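Adenylyl-sulfate kinase 1, chloroplastic (Arabidopsis thaliana, PDB 3UIE) catalyses the ATP-dependent 3'-phosphorylation of adenosine 5'-phosphosulfate to 3'-phosphoadenylyl sulfate, the activated sulfate that plants need for reproduction and glucosinolate synthesis. Local coordinates at residues A[102-114]-A[156-168]. Residues are numbered along the deposited sequence; the frame is centred on the assembly and turned at random. Where two conformers were deposited one is given.
Sequences ASLISPYRTDRDA and FTGIDDPYEPPLN. With ADX (adenosine-5'-phosphosulfate), chain D.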
ATOM      1  N   ALA A 102       5.591   9.961   1.406  1.00 24.84           N
ATOM      2  CA  ALA A 102       5.693   9.375   2.734  1.00 23.10           C
ATOM      3  C   ALA A 102       6.160  10.436   3.706  1.00 27.52           C
ATOM      4  O   ALA A 102       7.188  11.069   3.496  1.00 28.13           O
ATOM      5  CB  ALA A 102       6.651   8.181   2.723  1.00 25.07           C
ATOM      6  N   SER A 103       5.396  10.647   4.766  1.00 25.79           N
ATOM      7  CA  SER A 103       5.695  11.701   5.738  0.52 25.33           C
ATOM      8  C   SER A 103       5.832  11.098   7.130  1.00 27.33           C
ATOM      9  O   SER A 103       4.841  10.944   7.825  1.00 29.31           O
ATOM     10  CB  SER A 103       4.575  12.748   5.721  0.52 25.66           C
ATOM     11  OG  SER A 103       4.681  13.685   6.790  0.52 28.28           O
ATOM     12  N   LEU A 104       7.049  10.725   7.505  1.00 27.56           N
ATOM     13  CA  LEU A 104       7.323  10.030   8.757  1.00 32.87           C
ATOM     14  C   LEU A 104       8.577  10.657   9.323  1.00 24.12           C
ATOM     15  O   LEU A 104       9.456  11.056   8.558  1.00 25.57           O
ATOM     16  CB  LEU A 104       7.663   8.569   8.466  1.00 35.23           C
ATOM     17  CG  LEU A 104       6.732   7.369   8.481  1.00 48.04           C
ATOM     18  CD1 LEU A 104       5.734   7.419   7.336  1.00 45.14           C
ATOM     19  CD2 LEU A 104       7.596   6.121   8.378  1.00 33.83           C
ATOM     20  N   ILE A 105       8.686  10.733  10.649  1.00 23.95           N
ATOM     21  CA  ILE A 105       9.926  11.228  11.255  1.00 26.50           C
ATOM     22  C   ILE A 105      11.120  10.459  10.698  1.00 29.59           C
ATOM     23  O   ILE A 105      12.131  11.050  10.323  1.00 30.05           O
ATOM     24  CB  ILE A 105       9.901  11.140  12.800  1.00 26.00           C
ATOM     25  CG1 ILE A 105       8.805  12.048  13.359  1.00 28.81           C
ATOM     26  CG2 ILE A 105      11.269  11.532  13.387  1.00 26.65           C
ATOM     27  CD1 ILE A 105       8.642  11.966  14.878  1.00 30.95           C
ATOM     28  N   SER A 106      10.975   9.137  10.631  1.00 25.96           N
ATOM     29  CA  SER A 106      12.000   8.230  10.082  1.00 26.72           C
ATOM     30  C   SER A 106      13.422   8.652  10.442  1.00 33.16           C
ATOM     31  O   SER A 106      14.206   9.019   9.573  1.00 27.25           O
ATOM     32  CB  SER A 106      11.836   8.057   8.564  1.00 27.68           C
ATOM     33  OG  SER A 106      11.650   9.298   7.902  1.00 23.28           O
ATOM     34  N   PRO A 107      13.754   8.603  11.741  1.00 27.15           N
ATOM     35  CA  PRO A 107      14.970   9.244  12.259  1.00 27.90           C
ATOM     36  C   PRO A 107      16.280   8.557  11.873  1.00 29.83           C
ATOM     37  O   PRO A 107      17.306   9.208  11.888  1.00 29.17           O
ATOM     38  CB  PRO A 107      14.765   9.188  13.781  1.00 28.44           C
ATOM     39  CG  PRO A 107      13.900   7.982  13.985  1.00 26.78           C
ATOM     40  CD  PRO A 107      12.963   7.962  12.805  1.00 27.98           C
ATOM     41  N   TYR A 108      16.242   7.273  11.535  1.00 27.80           N
ATOM     42  CA  TYR A 108      17.462   6.497  11.337  1.00 35.44           C
ATOM     43  C   TYR A 108      17.879   6.432   9.869  1.00 33.05           C
ATOM     44  O   TYR A 108      17.119   6.021   8.990  1.00 30.28           O
ATOM     45  CB  TYR A 108      17.287   5.089  11.913  1.00 38.81           C
ATOM     46  CG  TYR A 108      16.738   5.078  13.326  1.00 39.24           C
ATOM     47  CD1 TYR A 108      17.141   6.026  14.266  1.00 38.97           C
ATOM     48  CD2 TYR A 108      15.809   4.129  13.717  1.00 34.44           C
ATOM     49  CE1 TYR A 108      16.629   6.009  15.565  1.00 36.77           C
ATOM     50  CE2 TYR A 108      15.293   4.107  14.999  1.00 38.04           C
ATOM     51  CZ  TYR A 108      15.703   5.045  15.918  1.00 44.92           C
ATOM     52  OH  TYR A 108      15.174   5.000  17.191  1.00 42.66           O
ATOM     53  N   ARG A 109      19.113   6.839   9.627  1.00 30.93           N
ATOM     54  CA  ARG A 109      19.683   6.944   8.294  1.00 29.01           C
ATOM     55  C   ARG A 109      19.693   5.578   7.606  1.00 32.06           C
ATOM     56  O   ARG A 109      19.300   5.443   6.447  1.00 29.22           O
ATOM     57  CB  ARG A 109      21.113   7.499   8.453  1.00 30.89           C
ATOM     58  CG  ARG A 109      21.805   7.984   7.211  1.00 39.31           C
ATOM     59  CD  ARG A 109      23.148   8.662   7.587  1.00 39.91           C
ATOM     60  NE  ARG A 109      22.936   9.972   8.185  1.00 37.04           N
ATOM     61  CZ  ARG A 109      23.494  10.404   9.316  1.00 40.51           C
ATOM     62  NH1 ARG A 109      24.320   9.639  10.007  1.00 40.52           N
ATOM     63  NH2 ARG A 109      23.224  11.620   9.755  1.00 27.42           N
ATOM     64  N   THR A 110      20.136   4.559   8.335  1.00 29.45           N
ATOM     65  CA  THR A 110      20.207   3.205   7.788  1.00 27.90           C
ATOM     66  C   THR A 110      18.840   2.721   7.310  1.00 31.61           C
ATOM     67  O   THR A 110      18.739   2.015   6.300  1.00 31.90           O
ATOM     68  CB  THR A 110      20.790   2.202   8.817  1.00 36.65           C
ATOM     69  OG1 THR A 110      20.981   0.922   8.200  1.00 45.89           O
ATOM     70  CG2 THR A 110      19.871   2.058  10.030  1.00 35.04           C
ATOM     71  N   ASP A 111      17.785   3.078   8.036  1.00 29.12           N
ATOM     72  CA  ASP A 111      16.446   2.617   7.664  1.00 29.79           C
ATOM     73  C   ASP A 111      15.880   3.382   6.473  1.00 31.32           C
ATOM     74  O   ASP A 111      15.260   2.783   5.603  1.00 29.29           O
ATOM     75  CB  ASP A 111      15.496   2.664   8.855  1.00 31.60           C
ATOM     76  CG  ASP A 111      15.935   1.752   9.968  1.00 38.45           C
ATOM     77  OD1 ASP A 111      16.266   0.584   9.675  1.00 37.34           O
ATOM     78  OD2 ASP A 111      15.969   2.203  11.128  1.00 41.26           O
ATOM     79  N   ARG A 112      16.096   4.699   6.418  1.00 26.07           N
ATOM     80  CA  ARG A 112      15.705   5.436   5.214  1.00 27.70           C
ATOM     81  C   ARG A 112      16.496   4.961   3.996  1.00 29.42           C
ATOM     82  O   ARG A 112      15.945   4.866   2.903  1.00 27.45           O
ATOM     83  CB  ARG A 112      15.853   6.950   5.371  1.00 26.87           C
ATOM     84  CG  ARG A 112      15.042   7.565   6.493  1.00 23.04           C
ATOM     85  CD  ARG A 112      15.048   9.103   6.359  1.00 22.60           C
ATOM     86  NE  ARG A 112      16.419   9.630   6.264  1.00 24.42           N
ATOM     87  CZ  ARG A 112      17.149  10.012   7.307  1.00 26.39           C
ATOM     88  NH1 ARG A 112      16.648   9.947   8.542  1.00 25.90           N
ATOM     89  NH2 ARG A 112      18.386  10.459   7.117  1.00 26.43           N
ATOM     90  N   ASP A 113      17.790   4.685   4.167  1.00 29.51           N
ATOM     91  CA  ASP A 113      18.599   4.217   3.040  1.00 28.66           C
ATOM     92  C   ASP A 113      18.109   2.877   2.505  1.00 27.80           C
ATOM     93  O   ASP A 113      18.175   2.614   1.299  1.00 27.60           O
ATOM     94  CB  ASP A 113      20.089   4.129   3.407  1.00 25.55           C
ATOM     95  CG  ASP A 113      20.697   5.494   3.717  1.00 37.65           C
ATOM     96  OD1 ASP A 113      20.082   6.542   3.391  1.00 32.00           O
ATOM     97  OD2 ASP A 113      21.803   5.514   4.287  1.00 33.75           O
ATOM     98  N   ALA A 114      17.613   2.027   3.395  1.00 26.44           N
ATOM     99  CA  ALA A 114      17.087   0.736   2.962  1.00 32.75           C
ATOM    100  C   ALA A 114      15.809   0.912   2.138  1.00 34.28           C
ATOM    101  O   ALA A 114      15.580   0.179   1.183  1.00 31.61           O
ATOM    102  CB  ALA A 114      16.850  -0.182   4.154  1.00 31.56           C
ATOM    103  N   PHE A 156      11.885  10.277  23.151  1.00 38.75           N
ATOM    104  CA  PHE A 156      11.336  11.113  22.088  1.00 38.80           C
ATOM    105  C   PHE A 156      12.431  11.632  21.148  1.00 39.06           C
ATOM    106  O   PHE A 156      13.455  12.139  21.595  1.00 36.17           O
ATOM    107  CB  PHE A 156      10.554  12.291  22.676  1.00 32.61           C
ATOM    108  CG  PHE A 156       9.683  12.996  21.675  1.00 38.79           C
ATOM    109  CD1 PHE A 156       8.520  12.396  21.212  1.00 43.08           C
ATOM    110  CD2 PHE A 156      10.025  14.246  21.191  1.00 38.35           C
ATOM    111  CE1 PHE A 156       7.708  13.033  20.291  1.00 42.38           C
ATOM    112  CE2 PHE A 156       9.217  14.890  20.270  1.00 30.77           C
ATOM    113  CZ  PHE A 156       8.057  14.281  19.818  1.00 30.61           C
ATOM    114  N   THR A 157      12.194  11.510  19.847  1.00 34.16           N
ATOM    115  CA  THR A 157      13.152  11.940  18.834  1.00 34.60           C
ATOM    116  C   THR A 157      13.611  13.388  19.012  1.00 36.95           C
ATOM    117  O   THR A 157      12.793  14.298  19.090  1.00 34.35           O
ATOM    118  CB  THR A 157      12.557  11.757  17.421  1.00 34.03           C
ATOM    119  OG1 THR A 157      12.290  10.371  17.202  1.00 33.76           O
ATOM    120  CG2 THR A 157      13.530  12.238  16.350  1.00 28.63           C
ATOM    121  N   GLY A 158      14.925  13.592  19.071  1.00 33.94           N
ATOM    122  CA  GLY A 158      15.491  14.926  19.160  1.00 29.04           C
ATOM    123  C   GLY A 158      15.765  15.323  20.603  1.00 33.43           C
ATOM    124  O   GLY A 158      16.470  16.296  20.866  1.00 35.09           O
ATOM    125  N   ILE A 159      15.218  14.544  21.532  1.00 37.28           N
ATOM    126  CA  ILE A 159      15.368  14.802  22.961  1.00 37.98           C
ATOM    127  C   ILE A 159      16.136  13.660  23.618  1.00 42.15           C
ATOM    128  O   ILE A 159      17.226  13.862  24.146  1.00 44.64           O
ATOM    129  CB  ILE A 159      13.996  14.941  23.654  1.00 40.98           C
ATOM    130  CG1 ILE A 159      13.222  16.127  23.075  1.00 44.14           C
ATOM    131  CG2 ILE A 159      14.155  15.059  25.178  1.00 38.63           C
ATOM    132  CD1 ILE A 159      13.956  17.431  23.153  1.00 46.03           C
ATOM    133  N   ASP A 160      15.562  12.460  23.560  1.00 39.14           N
ATOM    134  CA  ASP A 160      16.138  11.273  24.196  1.00 41.12           C
ATOM    135  C   ASP A 160      16.350  10.131  23.202  1.00 47.48           C
ATOM    136  O   ASP A 160      16.590   8.987  23.593  1.00 46.80           O
ATOM    137  CB  ASP A 160      15.249  10.808  25.351  1.00 46.67           C
ATOM    138  CG  ASP A 160      15.264  11.776  26.519  1.00 59.42           C
ATOM    139  OD1 ASP A 160      14.188  12.060  27.090  1.00 61.82           O
ATOM    140  OD2 ASP A 160      16.363  12.260  26.860  1.00 63.85           O
ATOM    141  N   ASP A 161      16.258  10.449  21.914  1.00 39.58           N
ATOM    142  CA  ASP A 161      16.519   9.482  20.853  1.00 43.36           C
ATOM    143  C   ASP A 161      17.069  10.251  19.659  1.00 39.49           C
ATOM    144  O   ASP A 161      16.675  11.391  19.419  1.00 40.40           O
ATOM    145  CB  ASP A 161      15.247   8.723  20.475  1.00 49.48           C
ATOM    146  CG  ASP A 161      15.539   7.388  19.803  1.00 54.95           C
ATOM    147  OD1 ASP A 161      16.250   6.553  20.401  1.00 57.10           O
ATOM    148  OD2 ASP A 161      15.066   7.175  18.668  1.00 54.36           O
ATOM    149  N   PRO A 162      18.011   9.649  18.922  1.00 43.01           N
ATOM    150  CA  PRO A 162      18.679  10.458  17.897  1.00 43.64           C
ATOM    151  C   PRO A 162      17.846  10.681  16.636  1.00 36.71           C
ATOM    152  O   PRO A 162      17.051   9.823  16.253  1.00 43.19           O
ATOM    153  CB  PRO A 162      19.938   9.642  17.572  1.00 45.11           C
ATOM    154  CG  PRO A 162      19.592   8.242  17.943  1.00 45.81           C
ATOM    155  CD  PRO A 162      18.651   8.337  19.111  1.00 42.82           C
ATOM    156  N   TYR A 163      18.001  11.850  16.025  1.00 35.25           N
ATOM    157  CA  TYR A 163      17.545  12.045  14.660  1.00 32.55           C
ATOM    158  C   TYR A 163      18.790  12.165  13.802  1.00 27.35           C
ATOM    159  O   TYR A 163      19.666  12.981  14.097  1.00 30.70           O
ATOM    160  CB  TYR A 163      16.667  13.298  14.473  1.00 28.10           C
ATOM    161  CG  TYR A 163      16.282  13.454  13.011  1.00 29.10           C
ATOM    162  CD1 TYR A 163      15.217  12.735  12.471  1.00 23.08           C
ATOM    163  CD2 TYR A 163      17.020  14.265  12.162  1.00 32.01           C
ATOM    164  CE1 TYR A 163      14.885  12.840  11.124  1.00 27.32           C
ATOM    165  CE2 TYR A 163      16.697  14.381  10.826  1.00 30.64           C
ATOM    166  CZ  TYR A 163      15.637  13.659  10.308  1.00 26.75           C
ATOM    167  OH  TYR A 163      15.328  13.766   8.969  1.00 25.73           O
ATOM    168  N   GLU A 164      18.874  11.342  12.758  1.00 28.42           N
ATOM    169  CA  GLU A 164      20.018  11.338  11.854  1.00 32.46           C
ATOM    170  C   GLU A 164      19.668  11.975  10.513  1.00 28.80           C
ATOM    171  O   GLU A 164      18.992  11.362   9.692  1.00 29.99           O
ATOM    172  CB  GLU A 164      20.517   9.901  11.665  1.00 28.27           C
ATOM    173  CG  GLU A 164      20.896   9.234  12.989  1.00 34.60           C
ATOM    174  CD  GLU A 164      21.305   7.778  12.840  1.00 45.86           C
ATOM    175  OE1 GLU A 164      20.868   7.127  11.871  1.00 41.09           O
ATOM    176  OE2 GLU A 164      22.066   7.282  13.697  1.00 38.11           O
ATOM    177  N   PRO A 165      20.115  13.224  10.287  1.00 27.50           N
ATOM    178  CA  PRO A 165      19.744  13.867   9.023  1.00 27.42           C
ATOM    179  C   PRO A 165      20.322  13.161   7.795  1.00 30.47           C
ATOM    180  O   PRO A 165      21.357  12.502   7.875  1.00 31.61           O
ATOM    181  CB  PRO A 165      20.338  15.273   9.163  1.00 31.20           C
ATOM    182  CG  PRO A 165      21.453  15.105  10.118  1.00 34.11           C
ATOM    183  CD  PRO A 165      20.971  14.090  11.111  1.00 32.37           C
ATOM    184  N   PRO A 166      19.640  13.293   6.653  1.00 29.20           N
ATOM    185  CA  PRO A 166      20.140  12.715   5.408  1.00 31.07           C
ATOM    186  C   PRO A 166      21.460  13.376   5.029  1.00 32.14           C
ATOM    187  O   PRO A 166      21.625  14.569   5.244  1.00 33.48           O
ATOM    188  CB  PRO A 166      19.062  13.087   4.386  1.00 31.41           C
ATOM    189  CG  PRO A 166      17.835  13.333   5.197  1.00 30.96           C
ATOM    190  CD  PRO A 166      18.327  13.939   6.480  1.00 28.26           C
ATOM    191  N   LEU A 167      22.372  12.595   4.474  1.00 29.27           N
ATOM    192  CA  LEU A 167      23.687  13.097   4.088  1.00 33.01           C
ATOM    193  C   LEU A 167      23.689  13.556   2.641  1.00 37.48           C
ATOM    194  O   LEU A 167      24.526  14.349   2.236  1.00 35.65           O
ATOM    195  CB  LEU A 167      24.742  12.010   4.281  1.00 32.23           C
ATOM    196  CG  LEU A 167      24.856  11.465   5.700  1.00 37.97           C
ATOM    197  CD1 LEU A 167      25.962  10.437   5.791  1.00 37.61           C
ATOM    198  CD2 LEU A 167      25.079  12.598   6.677  1.00 36.75           C
ATOM    199  N   ASN A 168      22.750  13.052   1.850  1.00 36.16           N
ATOM    200  CA  ASN A 168      22.762  13.359   0.432  1.00 34.75           C
ATOM    201  C   ASN A 168      21.371  13.357  -0.170  1.00 36.88           C
ATOM    202  O   ASN A 168      21.101  12.633  -1.126  1.00 38.37           O
ATOM    203  CB  ASN A 168      23.645  12.355  -0.313  1.00 52.24           C
ATOM    204  CG  ASN A 168      24.084  12.871  -1.663  1.00 66.18           C
ATOM    205  OD1 ASN A 168      24.180  14.083  -1.868  1.00 62.00           O
ATOM    206  ND2 ASN A 168      24.339  11.960  -2.599  1.00 71.45           N
TER
HETATM  207  SB  ADX D 401       8.842   7.197  13.268  1.00 28.08           S
HETATM  208  O1B ADX D 401       8.496   5.832  13.552  1.00 30.55           O
HETATM  209  O2B ADX D 401      10.072   7.539  14.018  1.00 29.04           O
HETATM  210  O3B ADX D 401       9.110   7.402  11.830  1.00 24.99           O
HETATM  211  PA  ADX D 401       6.350   8.404  13.034  1.00 30.07           P
HETATM  212  O1A ADX D 401       5.779   7.127  12.477  1.00 28.19           O
HETATM  213  O2A ADX D 401       6.404   9.509  11.990  1.00 30.40           O
HETATM  214  O3A ADX D 401       7.759   8.138  13.733  1.00 29.78           O
HETATM  215  O5' ADX D 401       5.408   8.847  14.218  1.00 33.39           O
HETATM  216  C5' ADX D 401       5.533  10.130  14.755  1.00 39.89           C
HETATM  217  C4' ADX D 401       4.364  10.649  15.414  1.00 45.52           C
HETATM  218  O4' ADX D 401       4.087   9.862  16.567  1.00 37.95           O
HETATM  219  C3' ADX D 401       4.646  12.034  15.872  1.00 39.73           C
HETATM  220  O3' ADX D 401       3.689  12.886  15.325  1.00 43.11           O
HETATM  221  C2' ADX D 401       4.438  12.044  17.262  1.00 57.66           C
HETATM  222  O2' ADX D 401       3.295  12.807  17.460  1.00 75.93           O
HETATM  223  C1' ADX D 401       4.115  10.671  17.704  1.00 47.10           C
HETATM  224  N9  ADX D 401       5.006  10.205  18.733  1.00 37.71           N
HETATM  225  C8  ADX D 401       4.640   9.563  19.866  1.00 40.46           C
HETATM  226  N7  ADX D 401       5.747   9.211  20.544  1.00 37.13           N
HETATM  227  C5  ADX D 401       6.819   9.632  19.838  1.00 34.38           C
HETATM  228  C6  ADX D 401       8.212   9.564  20.037  1.00 45.99           C
HETATM  229  N6  ADX D 401       8.735   8.915  21.197  1.00 42.58           N
HETATM  230  N1  ADX D 401       9.052  10.109  19.123  1.00 51.12           N
HETATM  231  C2  ADX D 401       8.562  10.710  18.025  1.00 50.44           C
HETATM  232  N3  ADX D 401       7.230  10.791  17.804  1.00 43.39           N
HETATM  233  C4  ADX D 401       6.346  10.265  18.681  1.00 34.06           C
HETATM  234  O   HOH W   1      21.409   4.638  11.006  1.00 36.37           O
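R112 and R109, from the first turn of helix 109-117, each reach across to a backbone carbonyl of the proline-rich loop 156-168. R112 meets E164 O end-on with NH1 and NH2 (2.8 Å from NH2 to E164 O), while its NH1 also bonds S106 O almost in the guanidinium plane and NE pairs with E126 of strand 124-129. P166 CG lies 3.5 Å from R112 NH2. Replacing R112 by an alanine is likely to leave E164 O and S106 O without these donors and E126 without this cationic partner, letting the loop shift against the substrate-binding turn. R109 grips P165 O side-on through NE and NH2 (2.8 Å from NH2 to P165 O); L167 CD2 and E164 CB lie over opposite guanidinium faces, both toward the rim. With CG beside its backbone N (chi1 -57°) and an extended chain beyond, E164 brings OE1 to the helix start, where R109 N meets it nearly along the C-O axis at 2.9 Å and a water links it to T110 N. Next to this, E164 N bonds P107 O at 2.8 Å. The Y163 ring turns its edge to I105 O, with CD1 3.8 Å from P107 CB, and its hydroxyl bonds T31. Farther along, Y108 OH donates to the syn lone pair of D161 OD2 at 2.6 Å, ring and carboxylate planes 76° apart. I105 CG2 and T157 CG2 meet beside the adenosine-5'-phosphosulfate, whose phosphate and sulfate oxygens accept from I105 N and S106 N respectively. In this P-loop kinase fold R112 ties the turn carrying S106, the phosphoserine position by similarity, to the loop; each guanidinium spends paired N-H groups on one neutral carbonyl, and the E164 carboxylate probably interacts favourably with the helix dipole.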